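PDB 4ZXH: Abbfa_003403, which is a four-domain nonribosomal peptide synthetase that probably activates an amino acid, loads it on its carrier domain, joins it to an acyl or peptidyl partner and releases product. Local coordinates for residues G535-R540 and K580-Q585; T584-M589 and R598-Q603. All coordinates share one frame; numbering follows the deposited sequence.

Contact 1 (G535-R540 and K580-Q585)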
ATOM      1  N   GLY A 535     -19.855 -33.684  33.753  1.00 27.97           N
ATOM      2  CA  GLY A 535     -18.907 -33.804  32.658  1.00 27.41           C
ATOM      3  C   GLY A 535     -19.520 -34.605  31.525  1.00 29.65           C
ATOM      4  O   GLY A 535     -20.188 -35.613  31.750  1.00 40.11           O
ATOM      5  N   LEU A 536     -19.310 -34.148  30.302  1.00 29.48           N
ATOM      6  CA  LEU A 536     -19.868 -34.831  29.146  1.00 30.16           C
ATOM      7  C   LEU A 536     -18.779 -35.179  28.144  1.00 36.09           C
ATOM      8  O   LEU A 536     -18.242 -34.293  27.472  1.00 36.19           O
ATOM      9  CB  LEU A 536     -20.931 -33.967  28.487  1.00 26.13           C
ATOM     10  CG  LEU A 536     -21.674 -34.633  27.337  1.00 28.47           C
ATOM     11  CD1 LEU A 536     -22.274 -35.956  27.791  1.00 26.49           C
ATOM     12  CD2 LEU A 536     -22.754 -33.673  26.839  1.00 25.35           C
ATOM     13  N   MET A 537     -18.458 -36.468  28.050  1.00 35.69           N
ATOM     14  CA  MET A 537     -17.388 -36.940  27.177  1.00 32.18           C
ATOM     15  C   MET A 537     -17.932 -37.969  26.185  1.00 38.79           C
ATOM     16  O   MET A 537     -17.844 -39.176  26.434  1.00 42.90           O
ATOM     17  CB  MET A 537     -16.249 -37.540  28.010  1.00 25.71           C
ATOM     18  CG  MET A 537     -14.942 -37.727  27.265  1.00 36.34           C
ATOM     19  SD  MET A 537     -13.658 -38.582  28.213  1.00 34.84           S
ATOM     20  CE  MET A 537     -13.215 -37.353  29.426  1.00 56.32           C
ATOM     21  N   LEU A 538     -18.483 -37.489  25.065  1.00 39.20           N
ATOM     22  CA  LEU A 538     -19.131 -38.358  24.069  1.00 42.55           C
ATOM     23  C   LEU A 538     -18.534 -38.285  22.663  1.00 42.80           C
ATOM     24  O   LEU A 538     -17.861 -37.318  22.319  1.00 46.07           O
ATOM     25  CB  LEU A 538     -20.621 -38.019  23.971  1.00 40.98           C
ATOM     26  CG  LEU A 538     -21.481 -38.214  25.220  1.00 39.19           C
ATOM     27  CD1 LEU A 538     -22.962 -38.076  24.879  1.00 38.56           C
ATOM     28  CD2 LEU A 538     -21.192 -39.556  25.885  1.00 35.75           C
ATOM     29  N   ASP A 539     -18.793 -39.318  21.860  1.00 41.44           N
ATOM     30  CA  ASP A 539     -18.557 -39.279  20.412  1.00 37.63           C
ATOM     31  C   ASP A 539     -19.780 -38.705  19.723  1.00 42.61           C
ATOM     32  O   ASP A 539     -20.872 -38.709  20.289  1.00 49.01           O
ATOM     33  CB  ASP A 539     -18.260 -40.667  19.847  1.00 39.94           C
ATOM     34  CG  ASP A 539     -16.792 -41.036  19.933  1.00 51.12           C
ATOM     35  OD1 ASP A 539     -15.946 -40.118  19.889  1.00 53.59           O
ATOM     36  OD2 ASP A 539     -16.482 -42.248  20.046  1.00 59.01           O
ATOM     37  N   ARG A 540     -19.614 -38.222  18.497  1.00 39.80           N
ATOM     38  CA  ARG A 540     -20.726 -37.573  17.816  1.00 44.00           C
ATOM     39  C   ARG A 540     -21.753 -38.579  17.318  1.00 49.49           C
ATOM     40  O   ARG A 540     -21.743 -38.978  16.158  1.00 60.30           O
ATOM     41  CB  ARG A 540     -20.212 -36.706  16.666  1.00 42.35           C
ATOM     42  CG  ARG A 540     -19.300 -35.604  17.154  1.00 42.32           C
ATOM     43  CD  ARG A 540     -18.934 -34.649  16.063  1.00 37.29           C
ATOM     44  NE  ARG A 540     -20.092 -33.920  15.560  1.00 38.15           N
ATOM     45  CZ  ARG A 540     -20.697 -32.920  16.195  1.00 42.62           C
ATOM     46  NH1 ARG A 540     -20.271 -32.510  17.384  1.00 44.19           N
ATOM     47  NH2 ARG A 540     -21.741 -32.327  15.631  1.00 47.27           N
ATOM     48  N   LYS A 580     -19.583 -33.404  39.336  1.00 31.07           N
ATOM     49  CA  LYS A 580     -20.122 -34.477  40.165  1.00 35.16           C
ATOM     50  C   LYS A 580     -19.796 -35.824  39.561  1.00 34.90           C
ATOM     51  O   LYS A 580     -19.485 -36.770  40.269  1.00 33.29           O
ATOM     52  CB  LYS A 580     -21.637 -34.334  40.305  1.00 29.99           C
ATOM     53  CG  LYS A 580     -22.296 -35.369  41.191  1.00 26.88           C
ATOM     54  CD  LYS A 580     -21.933 -35.135  42.638  1.00 34.50           C
ATOM     55  CE  LYS A 580     -23.006 -35.652  43.600  1.00 37.07           C
ATOM     56  NZ  LYS A 580     -24.111 -34.657  43.786  1.00 48.47           N
ATOM     57  N   VAL A 581     -19.891 -35.892  38.236  1.00 31.51           N
ATOM     58  CA  VAL A 581     -19.755 -37.134  37.500  1.00 28.59           C
ATOM     59  C   VAL A 581     -19.307 -36.795  36.087  1.00 33.19           C
ATOM     60  O   VAL A 581     -19.459 -35.654  35.649  1.00 39.86           O
ATOM     61  CB  VAL A 581     -21.093 -37.935  37.478  1.00 32.35           C
ATOM     62  CG1 VAL A 581     -22.038 -37.388  36.422  1.00 37.06           C
ATOM     63  CG2 VAL A 581     -20.843 -39.398  37.220  1.00 40.34           C
ATOM     64  N   ILE A 582     -18.733 -37.769  35.385  1.00 38.30           N
ATOM     65  CA  ILE A 582     -18.435 -37.628  33.952  1.00 34.84           C
ATOM     66  C   ILE A 582     -19.283 -38.633  33.180  1.00 34.63           C
ATOM     67  O   ILE A 582     -19.141 -39.846  33.376  1.00 33.15           O
ATOM     68  CB  ILE A 582     -16.938 -37.869  33.640  1.00 33.70           C
ATOM     69  CG1 ILE A 582     -16.062 -36.762  34.244  1.00 31.61           C
ATOM     70  CG2 ILE A 582     -16.713 -37.986  32.143  1.00 29.59           C
ATOM     71  CD1 ILE A 582     -14.590 -37.122  34.285  1.00 27.61           C
ATOM     72  N   LEU A 583     -20.195 -38.133  32.346  1.00 29.78           N
ATOM     73  CA  LEU A 583     -21.074 -39.009  31.574  1.00 31.49           C
ATOM     74  C   LEU A 583     -20.395 -39.263  30.247  1.00 39.91           C
ATOM     75  O   LEU A 583     -20.175 -38.340  29.470  1.00 43.34           O
ATOM     76  CB  LEU A 583     -22.466 -38.387  31.379  1.00 26.99           C
ATOM     77  CG  LEU A 583     -23.528 -39.151  30.569  1.00 35.33           C
ATOM     78  CD1 LEU A 583     -24.095 -40.379  31.282  1.00 26.13           C
ATOM     79  CD2 LEU A 583     -24.647 -38.207  30.142  1.00 33.62           C
ATOM     80  N   THR A 584     -20.044 -40.517  30.005  1.00 40.17           N
ATOM     81  CA  THR A 584     -19.244 -40.886  28.841  1.00 38.24           C
ATOM     82  C   THR A 584     -19.814 -42.156  28.212  1.00 38.75           C
ATOM     83  O   THR A 584     -20.880 -42.609  28.604  1.00 40.37           O
ATOM     84  CB  THR A 584     -17.784 -41.091  29.247  1.00 40.76           C
ATOM     85  OG1 THR A 584     -17.025 -41.547  28.123  1.00 48.33           O
ATOM     86  CG2 THR A 584     -17.694 -42.115  30.374  1.00 32.87           C
ATOM     87  N   GLN A 585     -19.136 -42.739  27.233  1.00 41.30           N
ATOM     88  CA  GLN A 585     -19.673 -43.954  26.623  1.00 44.50           C
ATOM     89  C   GLN A 585     -18.734 -45.119  26.877  1.00 48.33           C
ATOM     90  O   GLN A 585     -17.592 -44.911  27.279  1.00 41.92           O
ATOM     91  CB  GLN A 585     -19.933 -43.763  25.117  1.00 46.18           C
ATOM     92  CG  GLN A 585     -18.761 -43.256  24.297  1.00 57.11           C
ATOM     93  CD  GLN A 585     -19.179 -42.743  22.924  1.00 60.04           C
ATOM     94  OE1 GLN A 585     -19.924 -41.760  22.809  1.00 53.36           O
ATOM     95  NE2 GLN A 585     -18.710 -43.417  21.874  1.00 66.01           N
TER
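Strands 535-537 and 581-584 run parallel at an axial angle of 24°, Gly535 level with Ile582 and Leu536 with Leu583, in the four-stranded parallel sheet of the adenylation domain. Three backbone bonds join them: Gly535 N to Val581 O, Leu583 N to Gly535 O, and Met537 N to Leu583 O, the last at 2.9 Å and nearly straight (171°). On one face Leu536 and Leu583 lie side by side, both with CG anti to the backbone N, and touch at Leu536 CD1 and Leu583 CD2 (4.0 Å); helix 543-553 covers this face. On the other, Met537 CB rests near Ile582 CG2, 4.2 Å away.

Beyond the regular pairing, side chains take over. Thr584 holds OG1 anti to its backbone N (chi1 176°), from where it donates to Met537 O at 3.0 Å, in the carbonyl plane. Gln585 reaches across to Asp539: its OE1 accepts from Asp539 N at 2.9 Å, the N-H pointing straight at it from above the amide plane. The amide and the Asp539 carboxylate planes are perpendicular, and NE2 approaches OD2 at an angle too poor for a hydrogen bond. Buried Thr584 and Gln585 thus satisfy Met537 O and Asp539 N, carrying the polar connection on beyond the Leu536-Leu583 pair.

Contact 2 (T584-M589 and R598-Q603); sequences TQTELM and RLDINQ
A short parallel beta bridge between Thr584 and Asp600 opens this contact, where strand 598-600, an outermost strand of the parallel sheet, meets the end of its neighbour and the 3-10 turn 586-588. Thr584 N donates to Leu599 O and Ile601 N to Thr584 O, each at 3.0 Å and almost along the carbonyl axis of its acceptor.

Met589 has the largest buried surface. Its side chain starts with CG beside the backbone N and bends at chi2 (-71°) and chi3 (-81°), folding the thioether back over strand 598-600. SD lies 4.0 Å from Asp600 CB, the two side chains crossing at about a right angle, while CE comes up to Arg598 CB. The aliphatic part of Arg598 runs on past the Met589 carbonyl; its NH1 has its stronger hydrogen bond to Leu592 O and makes a weak, bent one to Met589 O, so the guanidinium ties down two points of the connecting loop.

Farther along, Asp600 turns its carboxylate to the 3-10 turn, CG anti to the backbone N (chi1 -179°). Its OD1 accepts from Asn602 N at 3.0 Å, closing an Asx turn as the chain leaves the strand, and the donor sits above the carboxylate plane. The other oxygen, OD2, offers its syn lone pair to Thr586 OG1 at 2.9 Å. That hydroxyl is gripped twice: Asn602 ND2 donates to Thr586 OG1 at 2.6 Å, with OG1 lying close to the Asn602 amide plane.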
ATOM      1  N   THR A 584     -20.044 -40.517  30.005  1.00 40.17           N
ATOM      2  CA  THR A 584     -19.244 -40.886  28.841  1.00 38.24           C
ATOM      3  C   THR A 584     -19.814 -42.156  28.212  1.00 38.75           C
ATOM      4  O   THR A 584     -20.880 -42.609  28.604  1.00 40.37           O
ATOM      5  CB  THR A 584     -17.784 -41.091  29.247  1.00 40.76           C
ATOM      6  OG1 THR A 584     -17.025 -41.547  28.123  1.00 48.33           O
ATOM      7  CG2 THR A 584     -17.694 -42.115  30.374  1.00 32.87           C
ATOM      8  N   GLN A 585     -19.136 -42.739  27.233  1.00 41.30           N
ATOM      9  CA  GLN A 585     -19.673 -43.954  26.623  1.00 44.50           C
ATOM     10  C   GLN A 585     -18.734 -45.119  26.877  1.00 48.33           C
ATOM     11  O   GLN A 585     -17.592 -44.911  27.279  1.00 41.92           O
ATOM     12  CB  GLN A 585     -19.933 -43.763  25.117  1.00 46.18           C
ATOM     13  CG  GLN A 585     -18.761 -43.256  24.297  1.00 57.11           C
ATOM     14  CD  GLN A 585     -19.179 -42.743  22.924  1.00 60.04           C
ATOM     15  OE1 GLN A 585     -19.924 -41.760  22.809  1.00 53.36           O
ATOM     16  NE2 GLN A 585     -18.710 -43.417  21.874  1.00 66.01           N
ATOM     17  N   THR A 586     -19.225 -46.337  26.640  1.00 55.46           N
ATOM     18  CA  THR A 586     -18.521 -47.577  26.993  1.00 53.72           C
ATOM     19  C   THR A 586     -17.037 -47.598  26.636  1.00 55.34           C
ATOM     20  O   THR A 586     -16.192 -47.815  27.506  1.00 55.21           O
ATOM     21  CB  THR A 586     -19.178 -48.783  26.314  1.00 56.66           C
ATOM     22  OG1 THR A 586     -20.597 -48.725  26.508  1.00 55.34           O
ATOM     23  CG2 THR A 586     -18.619 -50.086  26.875  1.00 53.84           C
ATOM     24  N   GLU A 587     -16.733 -47.363  25.358  1.00 61.20           N
ATOM     25  CA  GLU A 587     -15.359 -47.393  24.840  1.00 61.59           C
ATOM     26  C   GLU A 587     -14.358 -46.507  25.599  1.00 68.51           C
ATOM     27  O   GLU A 587     -13.155 -46.773  25.584  1.00 69.63           O
ATOM     28  CB  GLU A 587     -15.339 -46.975  23.370  1.00 53.72           C
ATOM     29  CG  GLU A 587     -16.222 -47.783  22.429  1.00 67.62           C
ATOM     30  CD  GLU A 587     -17.672 -47.304  22.379  1.00 74.86           C
ATOM     31  OE1 GLU A 587     -18.159 -46.715  23.369  1.00 72.50           O
ATOM     32  OE2 GLU A 587     -18.318 -47.500  21.321  1.00 77.06           O
ATOM     33  N   LEU A 588     -14.852 -45.458  26.255  1.00 64.74           N
ATOM     34  CA  LEU A 588     -13.978 -44.416  26.796  1.00 60.06           C
ATOM     35  C   LEU A 588     -13.807 -44.440  28.318  1.00 63.59           C
ATOM     36  O   LEU A 588     -13.151 -43.558  28.878  1.00 58.39           O
ATOM     37  CB  LEU A 588     -14.514 -43.042  26.368  1.00 51.80           C
ATOM     38  CG  LEU A 588     -14.781 -42.905  24.868  1.00 47.33           C
ATOM     39  CD1 LEU A 588     -15.588 -41.646  24.530  1.00 40.52           C
ATOM     40  CD2 LEU A 588     -13.472 -42.928  24.078  1.00 46.91           C
ATOM     41  N   MET A 589     -14.387 -45.442  28.980  1.00 72.52           N
ATOM     42  CA  MET A 589     -14.502 -45.455  30.449  1.00 74.72           C
ATOM     43  C   MET A 589     -13.155 -45.406  31.178  1.00 91.00           C
ATOM     44  O   MET A 589     -13.058 -44.865  32.281  1.00 93.24           O
ATOM     45  CB  MET A 589     -15.294 -46.685  30.909  1.00 61.64           C
ATOM     46  CG  MET A 589     -16.788 -46.604  30.629  1.00 57.57           C
ATOM     47  SD  MET A 589     -17.678 -45.410  31.673  1.00 43.66           S
ATOM     48  CE  MET A 589     -17.895 -46.373  33.167  1.00 46.20           C
ATOM     49  N   ARG A 598     -17.403 -41.991  36.946  1.00 33.88           N
ATOM     50  CA  ARG A 598     -17.780 -42.053  35.542  1.00 42.61           C
ATOM     51  C   ARG A 598     -19.070 -42.855  35.414  1.00 39.70           C
ATOM     52  O   ARG A 598     -19.275 -43.810  36.150  1.00 40.51           O
ATOM     53  CB  ARG A 598     -16.648 -42.676  34.710  1.00 48.90           C
ATOM     54  CG  ARG A 598     -15.269 -42.430  35.320  1.00 63.91           C
ATOM     55  CD  ARG A 598     -14.349 -43.648  35.190  1.00 83.91           C
ATOM     56  NE  ARG A 598     -13.115 -43.484  35.959  1.00 94.32           N
ATOM     57  CZ  ARG A 598     -11.917 -43.251  35.427  1.00106.96           C
ATOM     58  NH1 ARG A 598     -11.769 -43.146  34.109  1.00113.41           N
ATOM     59  NH2 ARG A 598     -10.859 -43.115  36.220  1.00107.23           N
ATOM     60  N   LEU A 599     -19.940 -42.433  34.503  1.00 29.17           N
ATOM     61  CA  LEU A 599     -21.167 -43.147  34.182  1.00 29.38           C
ATOM     62  C   LEU A 599     -21.265 -43.471  32.696  1.00 44.28           C
ATOM     63  O   LEU A 599     -21.077 -42.605  31.839  1.00 40.18           O
ATOM     64  CB  LEU A 599     -22.381 -42.329  34.582  1.00 42.11           C
ATOM     65  CG  LEU A 599     -22.770 -42.330  36.045  1.00 37.38           C
ATOM     66  CD1 LEU A 599     -23.913 -41.349  36.204  1.00 27.69           C
ATOM     67  CD2 LEU A 599     -23.179 -43.714  36.451  1.00 30.01           C
ATOM     68  N   ASP A 600     -21.578 -44.720  32.395  1.00 44.15           N
ATOM     69  CA  ASP A 600     -21.744 -45.146  31.015  1.00 45.74           C
ATOM     70  C   ASP A 600     -23.167 -44.881  30.545  1.00 40.00           C
ATOM     71  O   ASP A 600     -24.116 -45.495  31.032  1.00 44.74           O
ATOM     72  CB  ASP A 600     -21.390 -46.628  30.879  1.00 51.89           C
ATOM     73  CG  ASP A 600     -21.513 -47.139  29.453  1.00 50.76           C
ATOM     74  OD1 ASP A 600     -21.790 -46.321  28.545  1.00 47.23           O
ATOM     75  OD2 ASP A 600     -21.326 -48.367  29.247  1.00 44.94           O
ATOM     76  N   ILE A 601     -23.303 -43.983  29.579  1.00 35.82           N
ATOM     77  CA  ILE A 601     -24.612 -43.591  29.052  1.00 45.31           C
ATOM     78  C   ILE A 601     -25.360 -44.740  28.361  1.00 47.56           C
ATOM     79  O   ILE A 601     -26.584 -44.706  28.228  1.00 50.01           O
ATOM     80  CB  ILE A 601     -24.482 -42.416  28.060  1.00 41.93           C
ATOM     81  CG1 ILE A 601     -25.818 -41.708  27.871  1.00 40.18           C
ATOM     82  CG2 ILE A 601     -23.968 -42.893  26.728  1.00 43.10           C
ATOM     83  CD1 ILE A 601     -25.728 -40.537  26.919  1.00 44.23           C
ATOM     84  N   ASN A 602     -24.634 -45.763  27.929  1.00 47.46           N
ATOM     85  CA  ASN A 602     -25.284 -46.907  27.302  1.00 53.21           C
ATOM     86  C   ASN A 602     -26.043 -47.745  28.325  1.00 56.43           C
ATOM     87  O   ASN A 602     -26.925 -48.522  27.960  1.00 68.37           O
ATOM     88  CB  ASN A 602     -24.258 -47.776  26.573  1.00 60.63           C
ATOM     89  CG  ASN A 602     -23.595 -47.054  25.404  1.00 62.72           C
ATOM     90  OD1 ASN A 602     -24.263 -46.378  24.614  1.00 63.94           O
ATOM     91  ND2 ASN A 602     -22.268 -47.183  25.302  1.00 56.88           N
ATOM     92  N   GLN A 603     -25.692 -47.584  29.600  1.00 52.29           N
ATOM     93  CA  GLN A 603     -26.301 -48.345  30.690  1.00 48.41           C
ATOM     94  C   GLN A 603     -27.592 -47.706  31.127  1.00 46.62           C
ATOM     95  O   GLN A 603     -28.374 -48.300  31.866  1.00 59.10           O
ATOM     96  CB  GLN A 603     -25.359 -48.444  31.887  1.00 53.89           C
ATOM     97  CG  GLN A 603     -24.199 -49.371  31.663  1.00 63.98           C
ATOM     98  CD  GLN A 603     -24.618 -50.603  30.900  1.00 71.87           C
ATOM     99  OE1 GLN A 603     -24.358 -50.717  29.699  1.00 73.71           O
ATOM    100  NE2 GLN A 603     -25.302 -51.523  31.582  1.00 74.53           N
TER

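Both contacts belong to the four-stranded parallel sheet 557-560, 533-537, 581-584, 598-600 of the adenylation domain, their centres about 7 Å apart. Strand 581-584 is the common element: contact 1 joins it to 533-537, and contact 2 joins its C-terminal end and following loop to the outermost strand 598-600, with Thr584 and Gln585 shared. After 535-540, helix 543-553, strand 557-560 and helix 567-577 intervene in two beta-alpha-beta links; 580-585 then overlaps 584-589, and after eight further residues, none helical, the chain returns as 598-603. A probable hydrogen bond from Leu599 N to Ile582 O and packing of Leu583 against Ile601 connect the two, so contact 2 closes the sheet's edge.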